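Local structure of polysaccharide deacetylase (Streptococcus pyogenes, 6DQ3) at residues Y49-P54 / V72-D77; I9-Y14 / L210-I215; Q165-I170 / L188-G193. The protein removes N-acetyl groups from the cell wall linkage unit of streptococcal rhamnopolysaccharides, as a zinc-dependent deacetylase of the carbohydrate esterase 4 family. All coordinates share one frame; numbering follows the deposited sequence.

Interaction 1. Residues Y49-P54 / V72-D77; sequences YYFLSP and VWLTFD
Parallel pairing of F51 with V72 joins the first and last strands of a beta-alpha-beta unit, strand 50-51, helix 54-63 and strand 71-77, in the deformed beta/alpha barrel of the carbohydrate esterase 4 fold. Two backbone bonds reach out from V72 to either side of F51: V72 N donates to Y50 O at 3.0 Å, and L52 N donates to V72 O at 2.8 Å with an N-H...O angle of 166°. Beyond L52 the chain leaves the sheet, and a water bridges L52 O to L74 N where no direct strand bond spans the gap.

F51 and V72 send their side chains to the same face of the sheet and lie side by side. V72 CG1 sits between its own N and carbonyl carbon (chi1 59°), which brings it to 3.5 Å from F51 CD1; L74 CD1 meets that same ring carbon at 3.8 Å. Helix 34-46 packs on this cluster through L41.

S53 N-caps helix 54-63, whose first residue, P54, packs against the W73 indole. P54 CA lies toward the rim of one face, T75 CG2 is centred over the opposite face, and P54 CG stands 3.9 Å from W73 CZ2.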
loop_
_atom_site.group_PDB
_atom_site.type_symbol
_atom_site.label_atom_id
_atom_site.label_comp_id
_atom_site.label_asym_id
_atom_site.label_seq_id
_atom_site.Cartn_x
_atom_site.Cartn_y
_atom_site.Cartn_z
ATOM N N TYR A 49 -14.709 1.222 11.031
ATOM C CA TYR A 49 -14.052 1.461 9.757
ATOM C C TYR A 49 -14.286 0.305 8.792
ATOM O O TYR A 49 -14.273 -0.868 9.179
ATOM C CB TYR A 49 -12.550 1.685 9.953
ATOM C CG TYR A 49 -12.183 3.145 10.100
ATOM C CD1 TYR A 49 -12.193 3.755 11.344
ATOM C CD2 TYR A 49 -11.850 3.921 8.992
ATOM C CE1 TYR A 49 -11.875 5.088 11.493
ATOM C CE2 TYR A 49 -11.527 5.265 9.129
ATOM C CZ TYR A 49 -11.543 5.844 10.384
ATOM O OH TYR A 49 -11.230 7.176 10.542
ATOM N N TYR A 50 -14.523 0.661 7.531
ATOM C CA TYR A 50 -14.607 -0.259 6.403
ATOM C C TYR A 50 -13.255 -0.270 5.700
ATOM O O TYR A 50 -12.731 0.789 5.339
ATOM C CB TYR A 50 -15.728 0.207 5.462
ATOM C CG TYR A 50 -16.004 -0.648 4.246
ATOM C CD1 TYR A 50 -15.140 -0.649 3.158
ATOM C CD2 TYR A 50 -17.156 -1.420 4.166
ATOM C CE1 TYR A 50 -15.399 -1.427 2.039
ATOM C CE2 TYR A 50 -17.426 -2.193 3.052
ATOM C CZ TYR A 50 -16.545 -2.194 1.991
ATOM O OH TYR A 50 -16.821 -2.967 0.884
ATOM N N PHE A 51 -12.685 -1.459 5.523
ATOM C CA PHE A 51 -11.347 -1.606 4.961
ATOM C C PHE A 51 -11.441 -1.832 3.456
ATOM O O PHE A 51 -12.008 -2.831 3.004
ATOM C CB PHE A 51 -10.614 -2.763 5.643
ATOM C CG PHE A 51 -10.435 -2.567 7.123
ATOM C CD1 PHE A 51 -9.394 -1.793 7.606
ATOM C CD2 PHE A 51 -11.302 -3.160 8.029
ATOM C CE1 PHE A 51 -9.230 -1.595 8.959
ATOM C CE2 PHE A 51 -11.136 -2.972 9.389
ATOM C CZ PHE A 51 -10.102 -2.190 9.854
ATOM N N LEU A 52 -10.867 -0.915 2.687
ATOM C CA LEU A 52 -11.075 -0.889 1.249
ATOM C C LEU A 52 -10.030 -1.698 0.490
ATOM O O LEU A 52 -8.876 -1.814 0.908
ATOM C CB LEU A 52 -11.041 0.553 0.743
ATOM C CG LEU A 52 -11.967 1.555 1.429
ATOM C CD1 LEU A 52 -11.472 2.971 1.163
ATOM C CD2 LEU A 52 -13.390 1.364 0.943
ATOM N N SER A 53 -10.458 -2.253 -0.655
ATOM C CA SER A 53 -9.571 -2.777 -1.682
ATOM C C SER A 53 -9.209 -1.675 -2.671
ATOM O O SER A 53 -9.884 -0.640 -2.735
ATOM C CB SER A 53 -10.249 -3.919 -2.429
ATOM O OG SER A 53 -11.257 -3.406 -3.286
ATOM N N PRO A 54 -8.157 -1.870 -3.478
ATOM C CA PRO A 54 -7.842 -0.861 -4.511
ATOM C C PRO A 54 -9.021 -0.551 -5.426
ATOM O O PRO A 54 -9.281 0.621 -5.729
ATOM C CB PRO A 54 -6.674 -1.500 -5.282
ATOM C CG PRO A 54 -6.035 -2.454 -4.296
ATOM C CD PRO A 54 -7.182 -2.980 -3.459
ATOM N N VAL A 72 -11.017 3.257 5.045
ATOM C CA VAL A 72 -9.567 3.364 5.079
ATOM C C VAL A 72 -8.989 2.385 4.069
ATOM O O VAL A 72 -9.538 1.304 3.840
ATOM C CB VAL A 72 -9.006 3.093 6.495
ATOM C CG1 VAL A 72 -9.394 1.696 6.963
ATOM C CG2 VAL A 72 -7.501 3.276 6.495
ATOM N N TRP A 73 -7.873 2.777 3.458
ATOM C CA TRP A 73 -7.102 1.912 2.575
ATOM C C TRP A 73 -5.769 1.639 3.261
ATOM O O TRP A 73 -4.926 2.534 3.369
ATOM C CB TRP A 73 -6.902 2.560 1.208
ATOM C CG TRP A 73 -6.252 1.659 0.200
ATOM C CD1 TRP A 73 -6.088 0.300 0.286
ATOM C CD2 TRP A 73 -5.662 2.056 -1.041
ATOM N NE1 TRP A 73 -5.444 -0.168 -0.834
ATOM C CE2 TRP A 73 -5.170 0.889 -1.662
ATOM C CE3 TRP A 73 -5.504 3.284 -1.692
ATOM C CZ2 TRP A 73 -4.532 0.918 -2.901
ATOM C CZ3 TRP A 73 -4.873 3.306 -2.918
ATOM C CH2 TRP A 73 -4.396 2.133 -3.509
ATOM N N LEU A 74 -5.592 0.408 3.737
ATOM C CA LEU A 74 -4.354 -0.005 4.383
ATOM C C LEU A 74 -3.373 -0.463 3.312
ATOM O O LEU A 74 -3.655 -1.425 2.585
ATOM C CB LEU A 74 -4.602 -1.141 5.375
ATOM C CG LEU A 74 -5.649 -0.983 6.475
ATOM C CD1 LEU A 74 -5.672 -2.253 7.330
ATOM C CD2 LEU A 74 -5.369 0.239 7.304
ATOM N N THR A 75 -2.226 0.213 3.216
ATOM C CA THR A 75 -1.213 -0.128 2.226
ATOM C C THR A 75 0.129 -0.411 2.887
ATOM O O THR A 75 0.509 0.243 3.864
ATOM C CB THR A 75 -1.033 0.986 1.173
ATOM O OG1 THR A 75 -0.399 2.135 1.752
ATOM C CG2 THR A 75 -2.379 1.393 0.582
ATOM N N PHE A 76 0.845 -1.384 2.324
ATOM C CA PHE A 76 2.167 -1.801 2.776
ATOM C C PHE A 76 3.084 -1.841 1.564
ATOM O O PHE A 76 2.759 -2.496 0.569
ATOM C CB PHE A 76 2.137 -3.199 3.418
ATOM C CG PHE A 76 1.429 -3.263 4.744
ATOM C CD1 PHE A 76 0.060 -3.097 4.826
ATOM C CD2 PHE A 76 2.139 -3.524 5.906
ATOM C CE1 PHE A 76 -0.587 -3.168 6.046
ATOM C CE2 PHE A 76 1.496 -3.595 7.126
ATOM C CZ PHE A 76 0.135 -3.416 7.194
ATOM N N ASP A 77 4.238 -1.191 1.649
ATOM C CA ASP A 77 5.185 -1.209 0.544
ATOM C C ASP A 77 6.281 -2.252 0.756
ATOM O O ASP A 77 6.563 -2.676 1.884
ATOM C CB ASP A 77 5.834 0.170 0.346
ATOM C CG ASP A 77 4.822 1.269 0.094
ATOM O OD1 ASP A 77 3.702 0.966 -0.362
ATOM O OD2 ASP A 77 5.153 2.446 0.345
HETATM O O HOH W 1 -7.547 -1.651 3.313
#

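Interaction 2. Residues I9-Y14 / L210-I215; sequences IPILMY and LNRIRI
M13 lays its thioether over two arginines of strand 210-214. Its SD rests toward the rim of one face of the R212 guanidinium, 3.3 Å from R212 NH2, and its CE is centred over a face of the R214 guanidinium, 3.7 Å from R214 CZ. CG of M13 is anti to the backbone N (chi1 175°), while a bend at chi3 (57°) turns CE toward R214. On the other face of the sheet L12 and I213 run side by side, with L12 CD2 3.8 Å from I213 CB. I215 closes the end of the contact by a CH-pi interaction: its CG1 stands 3.6 Å from the centroid of the Y14 ring, almost on the ring normal.

Behind these side chains is a parallel backbone ladder. I213 N donates to I11 O and I213 O accepts from M13 N, both at 2.8 Å, and I215 N continues the pattern to M13 O. Further out, R212 is held by a salt bridge to D77 and by hydrogen bonds to T75 OG1 and T195 O, while Y14 OH bonds Q40 and its ring stacks on F76.

The side chain of R212 lies about 4 Å from the bound acetate and about 7 Å from a zinc ion, measured to nearest atoms. The arrangement is that of a beta/alpha-barrel deacetylase, whose active site lies at the C-terminal ends of the parallel strands.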
loop_
_atom_site.group_PDB
_atom_site.type_symbol
_atom_site.label_atom_id
_atom_site.label_comp_id
_atom_site.label_asym_id
_atom_site.label_seq_id
_atom_site.Cartn_x
_atom_site.Cartn_y
_atom_site.Cartn_z
ATOM N N ILE A 9 -10.317 9.994 1.653
ATOM C CA ILE A 9 -10.011 8.626 2.059
ATOM C C ILE A 9 -8.636 8.603 2.714
ATOM O O ILE A 9 -7.640 8.958 2.064
ATOM C CB ILE A 9 -10.048 7.666 0.860
ATOM C CG1 ILE A 9 -11.454 7.583 0.262
ATOM C CG2 ILE A 9 -9.565 6.278 1.268
ATOM C CD1 ILE A 9 -11.532 6.733 -0.994
ATOM N N PRO A 10 -8.526 8.202 3.982
ATOM C CA PRO A 10 -7.194 7.999 4.569
ATOM C C PRO A 10 -6.544 6.745 4.003
ATOM O O PRO A 10 -7.124 5.657 4.035
ATOM C CB PRO A 10 -7.475 7.868 6.072
ATOM C CG PRO A 10 -8.888 7.363 6.146
ATOM C CD PRO A 10 -9.613 7.958 4.951
ATOM N N ILE A 11 -5.345 6.911 3.466
ATOM C CA ILE A 11 -4.568 5.817 2.897
ATOM C C ILE A 11 -3.341 5.659 3.786
ATOM O O ILE A 11 -2.389 6.437 3.686
ATOM C CB ILE A 11 -4.166 6.085 1.445
ATOM C CG1 ILE A 11 -5.390 6.342 0.565
ATOM C CG2 ILE A 11 -3.360 4.910 0.897
ATOM C CD1 ILE A 11 -5.016 6.835 -0.818
ATOM N N LEU A 12 -3.362 4.660 4.663
ATOM C CA LEU A 12 -2.274 4.471 5.607
ATOM C C LEU A 12 -1.106 3.776 4.927
ATOM O O LEU A 12 -1.285 2.815 4.173
ATOM C CB LEU A 12 -2.746 3.656 6.811
ATOM C CG LEU A 12 -3.962 4.218 7.555
ATOM C CD1 LEU A 12 -4.225 3.393 8.818
ATOM C CD2 LEU A 12 -3.793 5.687 7.888
ATOM N N MET A 13 0.095 4.278 5.192
ATOM C CA MET A 13 1.318 3.724 4.628
ATOM C C MET A 13 2.124 3.076 5.746
ATOM O O MET A 13 2.735 3.773 6.564
ATOM C CB MET A 13 2.145 4.794 3.920
ATOM C CG MET A 13 3.493 4.272 3.427
ATOM S SD MET A 13 4.456 5.481 2.503
ATOM C CE MET A 13 4.568 6.814 3.687
ATOM N N TYR A 14 2.122 1.748 5.761
ATOM C CA TYR A 14 2.948 0.924 6.631
ATOM C C TYR A 14 4.158 0.409 5.857
ATOM O O TYR A 14 4.146 0.319 4.630
ATOM C CB TYR A 14 2.161 -0.285 7.159
ATOM C CG TYR A 14 1.086 0.007 8.175
ATOM C CD1 TYR A 14 -0.213 0.269 7.776
ATOM C CD2 TYR A 14 1.365 -0.004 9.533
ATOM C CE1 TYR A 14 -1.204 0.532 8.698
ATOM C CE2 TYR A 14 0.383 0.253 10.465
ATOM C CZ TYR A 14 -0.901 0.523 10.043
ATOM O OH TYR A 14 -1.880 0.780 10.968
ATOM N N LEU A 210 -1.789 10.051 -5.249
ATOM C CA LEU A 210 -2.581 10.234 -4.041
ATOM C C LEU A 210 -1.714 10.354 -2.794
ATOM O O LEU A 210 -0.684 9.682 -2.664
ATOM C CB LEU A 210 -3.541 9.059 -3.869
ATOM C CG LEU A 210 -4.597 8.877 -4.957
ATOM C CD1 LEU A 210 -5.226 7.493 -4.888
ATOM C CD2 LEU A 210 -5.655 9.960 -4.823
ATOM N N ASN A 211 -2.164 11.194 -1.858
ATOM C CA ASN A 211 -1.496 11.339 -0.572
ATOM C C ASN A 211 -1.601 10.046 0.233
ATOM O O ASN A 211 -2.538 9.260 0.064
ATOM C CB ASN A 211 -2.127 12.458 0.267
ATOM C CG ASN A 211 -1.979 13.835 -0.343
ATOM O OD1 ASN A 211 -1.177 14.061 -1.245
ATOM N ND2 ASN A 211 -2.761 14.779 0.174
ATOM N N ARG A 212 -0.654 9.852 1.149
ATOM C CA ARG A 212 -0.746 8.778 2.130
ATOM C C ARG A 212 -0.381 9.307 3.508
ATOM O O ARG A 212 0.271 10.345 3.647
ATOM C CB ARG A 212 0.156 7.593 1.757
ATOM C CG ARG A 212 -0.330 6.837 0.526
ATOM C CD ARG A 212 0.266 5.440 0.450
ATOM N NE ARG A 212 1.647 5.447 -0.024
ATOM C CZ ARG A 212 2.405 4.363 -0.133
ATOM N NH1 ARG A 212 1.919 3.170 0.204
ATOM N NH2 ARG A 212 3.648 4.468 -0.576
ATOM N N ILE A 213 -0.833 8.585 4.529
ATOM C CA ILE A 213 -0.558 8.913 5.924
ATOM C C ILE A 213 0.522 7.954 6.402
ATOM O O ILE A 213 0.295 6.740 6.469
ATOM C CB ILE A 213 -1.820 8.805 6.793
ATOM C CG1 ILE A 213 -2.847 9.859 6.373
ATOM C CG2 ILE A 213 -1.457 8.931 8.269
ATOM C CD1 ILE A 213 -4.260 9.562 6.859
ATOM N N ARG A 214 1.700 8.485 6.725
ATOM C CA ARG A 214 2.795 7.646 7.192
ATOM C C ARG A 214 2.518 7.201 8.623
ATOM O O ARG A 214 2.200 8.022 9.490
ATOM C CB ARG A 214 4.128 8.392 7.119
ATOM C CG ARG A 214 5.325 7.531 7.530
ATOM C CD ARG A 214 6.635 8.306 7.543
ATOM N NE ARG A 214 7.043 8.775 6.220
ATOM C CZ ARG A 214 7.630 8.016 5.299
ATOM N NH1 ARG A 214 7.871 6.735 5.541
ATOM N NH2 ARG A 214 7.968 8.538 4.128
ATOM N N ILE A 215 2.636 5.899 8.866
ATOM C CA ILE A 215 2.452 5.352 10.207
ATOM C C ILE A 215 3.765 5.486 10.966
ATOM O O ILE A 215 4.780 4.896 10.583
ATOM C CB ILE A 215 1.992 3.888 10.151
ATOM C CG1 ILE A 215 0.676 3.770 9.381
ATOM C CG2 ILE A 215 1.859 3.329 11.563
ATOM C CD1 ILE A 215 -0.475 4.554 9.979
HETATM O O HOH W 2 -4.121 9.389 2.631
#

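Interaction 3. Residues Q165-I170 / L188-G193; sequences QNTIAI and LNYKLG
I168 O accepts two backbone N-H groups, from K191 at 2.7 Å and from L192 at 3.1 Å. The K191 donor lies in the carbonyl plane and the L192 donor is tilted 22° from it, a forked grip that fixes the start of the parallel pairing between 169-170 and 192-193. Past it, I170 N donates to L192 O, and A169 CA makes a CA-H...O contact with that same oxygen at 3.2 Å. A169 and L192 put their side chains on one face, CB to CB at 4.0 Å; I170 points to the other, the face on which G193 has no side chain.

Y190 packs against I170. Its CG is anti to the carbonyl carbon (chi1 -76°). The ring crosses I170 at about a right angle, and I170 CB lies over one face, toward the rim, 3.7 Å from Y190 CE1. The ring's edge is turned to the backbone, with I168 O in its plane, and its hydroxyl bonds M152 O. Just before Y190, N189 adopts a positive phi as the C-prime residue of a Schellman motif that ends helix 179-187.

The contact thus joins the two strands of a beta-alpha-beta unit that helix 179-187 connects. Helix 145-162 packs on I170 and Y190, helix 54-63 on I168 and L192, and strand 128-132 meets T167 and I170.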
loop_
_atom_site.group_PDB
_atom_site.type_symbol
_atom_site.label_atom_id
_atom_site.label_comp_id
_atom_site.label_asym_id
_atom_site.label_seq_id
_atom_site.Cartn_x
_atom_site.Cartn_y
_atom_site.Cartn_z
ATOM N N GLN A 165 -4.739 -11.702 -12.430
ATOM C CA GLN A 165 -5.473 -10.522 -12.010
ATOM C C GLN A 165 -5.219 -9.382 -12.988
ATOM O O GLN A 165 -4.488 -9.527 -13.971
ATOM C CB GLN A 165 -5.072 -10.113 -10.587
ATOM C CG GLN A 165 -3.630 -9.616 -10.468
ATOM C CD GLN A 165 -3.228 -9.280 -9.041
ATOM O OE1 GLN A 165 -3.584 -9.986 -8.101
ATOM N NE2 GLN A 165 -2.479 -8.197 -8.877
ATOM N N ASN A 166 -5.845 -8.242 -12.704
ATOM C CA ASN A 166 -5.606 -6.986 -13.411
ATOM C C ASN A 166 -5.135 -5.980 -12.367
ATOM O O ASN A 166 -5.948 -5.415 -11.626
ATOM C CB ASN A 166 -6.860 -6.498 -14.129
ATOM C CG ASN A 166 -6.655 -5.154 -14.800
ATOM O OD1 ASN A 166 -5.526 -4.756 -15.087
ATOM N ND2 ASN A 166 -7.752 -4.447 -15.055
ATOM N N THR A 167 -3.822 -5.776 -12.289
ATOM C CA THR A 167 -3.253 -4.827 -11.341
ATOM C C THR A 167 -3.602 -3.406 -11.757
ATOM O O THR A 167 -3.404 -3.025 -12.915
ATOM C CB THR A 167 -1.736 -5.000 -11.277
ATOM O OG1 THR A 167 -1.419 -6.371 -10.993
ATOM C CG2 THR A 167 -1.138 -4.113 -10.197
ATOM N N ILE A 168 -4.119 -2.615 -10.820
ATOM C CA ILE A 168 -4.589 -1.271 -11.142
ATOM C C ILE A 168 -3.865 -0.177 -10.379
ATOM O O ILE A 168 -4.046 1.003 -10.716
ATOM C CB ILE A 168 -6.111 -1.137 -10.914
ATOM C CG1 ILE A 168 -6.465 -1.369 -9.442
ATOM C CG2 ILE A 168 -6.869 -2.128 -11.777
ATOM C CD1 ILE A 168 -7.854 -0.878 -9.076
ATOM N N ALA A 169 -3.069 -0.505 -9.360
ATOM C CA ALA A 169 -2.463 0.509 -8.510
ATOM C C ALA A 169 -0.954 0.344 -8.474
ATOM O O ALA A 169 -0.432 -0.772 -8.543
ATOM C CB ALA A 169 -3.025 0.438 -7.077
ATOM N N ILE A 170 -0.258 1.475 -8.352
ATOM C CA ILE A 170 1.193 1.490 -8.224
ATOM C C ILE A 170 1.569 2.415 -7.074
ATOM O O ILE A 170 0.902 3.424 -6.815
ATOM C CB ILE A 170 1.885 1.932 -9.540
ATOM C CG1 ILE A 170 3.409 1.923 -9.388
ATOM C CG2 ILE A 170 1.383 3.313 -9.960
ATOM C CD1 ILE A 170 4.158 2.178 -10.681
ATOM N N LEU A 188 -0.231 2.868 -19.321
ATOM C CA LEU A 188 -0.156 1.459 -18.964
ATOM C C LEU A 188 -1.408 0.970 -18.246
ATOM O O LEU A 188 -1.409 -0.153 -17.738
ATOM C CB LEU A 188 1.071 1.211 -18.087
ATOM C CG LEU A 188 2.430 1.474 -18.732
ATOM C CD1 LEU A 188 3.548 1.288 -17.728
ATOM C CD2 LEU A 188 2.615 0.551 -19.930
ATOM N N ASN A 189 -2.451 1.795 -18.181
ATOM C CA ASN A 189 -3.757 1.425 -17.646
ATOM C C ASN A 189 -3.756 1.247 -16.132
ATOM O O ASN A 189 -4.607 0.529 -15.593
ATOM C CB ASN A 189 -4.286 0.161 -18.337
ATOM C CG ASN A 189 -4.633 0.400 -19.812
ATOM O OD1 ASN A 189 -4.224 -0.360 -20.694
ATOM N ND2 ASN A 189 -5.387 1.462 -20.078
ATOM N N TYR A 190 -2.823 1.882 -15.427
ATOM C CA TYR A 190 -2.974 2.049 -13.991
ATOM C C TYR A 190 -4.114 3.014 -13.697
ATOM O O TYR A 190 -4.290 4.017 -14.389
ATOM C CB TYR A 190 -1.687 2.581 -13.374
ATOM C CG TYR A 190 -0.609 1.545 -13.235
ATOM C CD1 TYR A 190 -0.647 0.617 -12.205
ATOM C CD2 TYR A 190 0.448 1.496 -14.125
ATOM C CE1 TYR A 190 0.341 -0.332 -12.069
ATOM C CE2 TYR A 190 1.433 0.559 -14.003
ATOM C CZ TYR A 190 1.379 -0.358 -12.968
ATOM O OH TYR A 190 2.364 -1.303 -12.836
ATOM N N LYS A 191 -4.885 2.714 -12.658
ATOM C CA LYS A 191 -6.009 3.552 -12.260
ATOM C C LYS A 191 -5.712 4.392 -11.030
ATOM O O LYS A 191 -6.292 5.475 -10.873
ATOM C CB LYS A 191 -7.239 2.681 -11.980
ATOM C CG LYS A 191 -7.691 1.834 -13.164
ATOM C CD LYS A 191 -8.074 2.711 -14.348
ATOM C CE LYS A 191 -8.485 1.891 -15.568
ATOM N NZ LYS A 191 -8.856 2.769 -16.718
ATOM N N LEU A 192 -4.816 3.910 -10.168
ATOM C CA LEU A 192 -4.459 4.570 -8.924
ATOM C C LEU A 192 -2.948 4.592 -8.765
ATOM O O LEU A 192 -2.248 3.660 -9.175
ATOM C CB LEU A 192 -5.060 3.855 -7.706
ATOM C CG LEU A 192 -6.580 3.803 -7.597
ATOM C CD1 LEU A 192 -6.977 2.888 -6.437
ATOM C CD2 LEU A 192 -7.169 5.187 -7.424
ATOM N N GLY A 193 -2.451 5.659 -8.148
ATOM C CA GLY A 193 -1.049 5.774 -7.809
ATOM C C GLY A 193 -0.903 6.450 -6.463
ATOM O O GLY A 193 -1.620 7.412 -6.174
HETATM O O HOH W 3 -5.698 -1.687 -14.918
#

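Interactions 1, 2 and 3 sample one curved sheet at three places. Interactions 1 and 2, with centres 9 Å apart, meet where strand 8-14 pairs with 71-77; interaction 3 lies about 15 and 18 Å from their respective centres, and reaches interaction 2 through the pairing of strands 192-198 and 210-214, where L210 N probably bonds G193 O. Along the chain interaction 1 closes before interaction 3 opens, and interaction 2 spans both by joining segments near the two ends. Local beta-alpha-beta closures are thus tied together by one long-range strand pair, an example of how a barrel brings D77 and R212, far apart in sequence, into a salt bridge, with the R212 side chain near a bound zinc ion, probably at the active site.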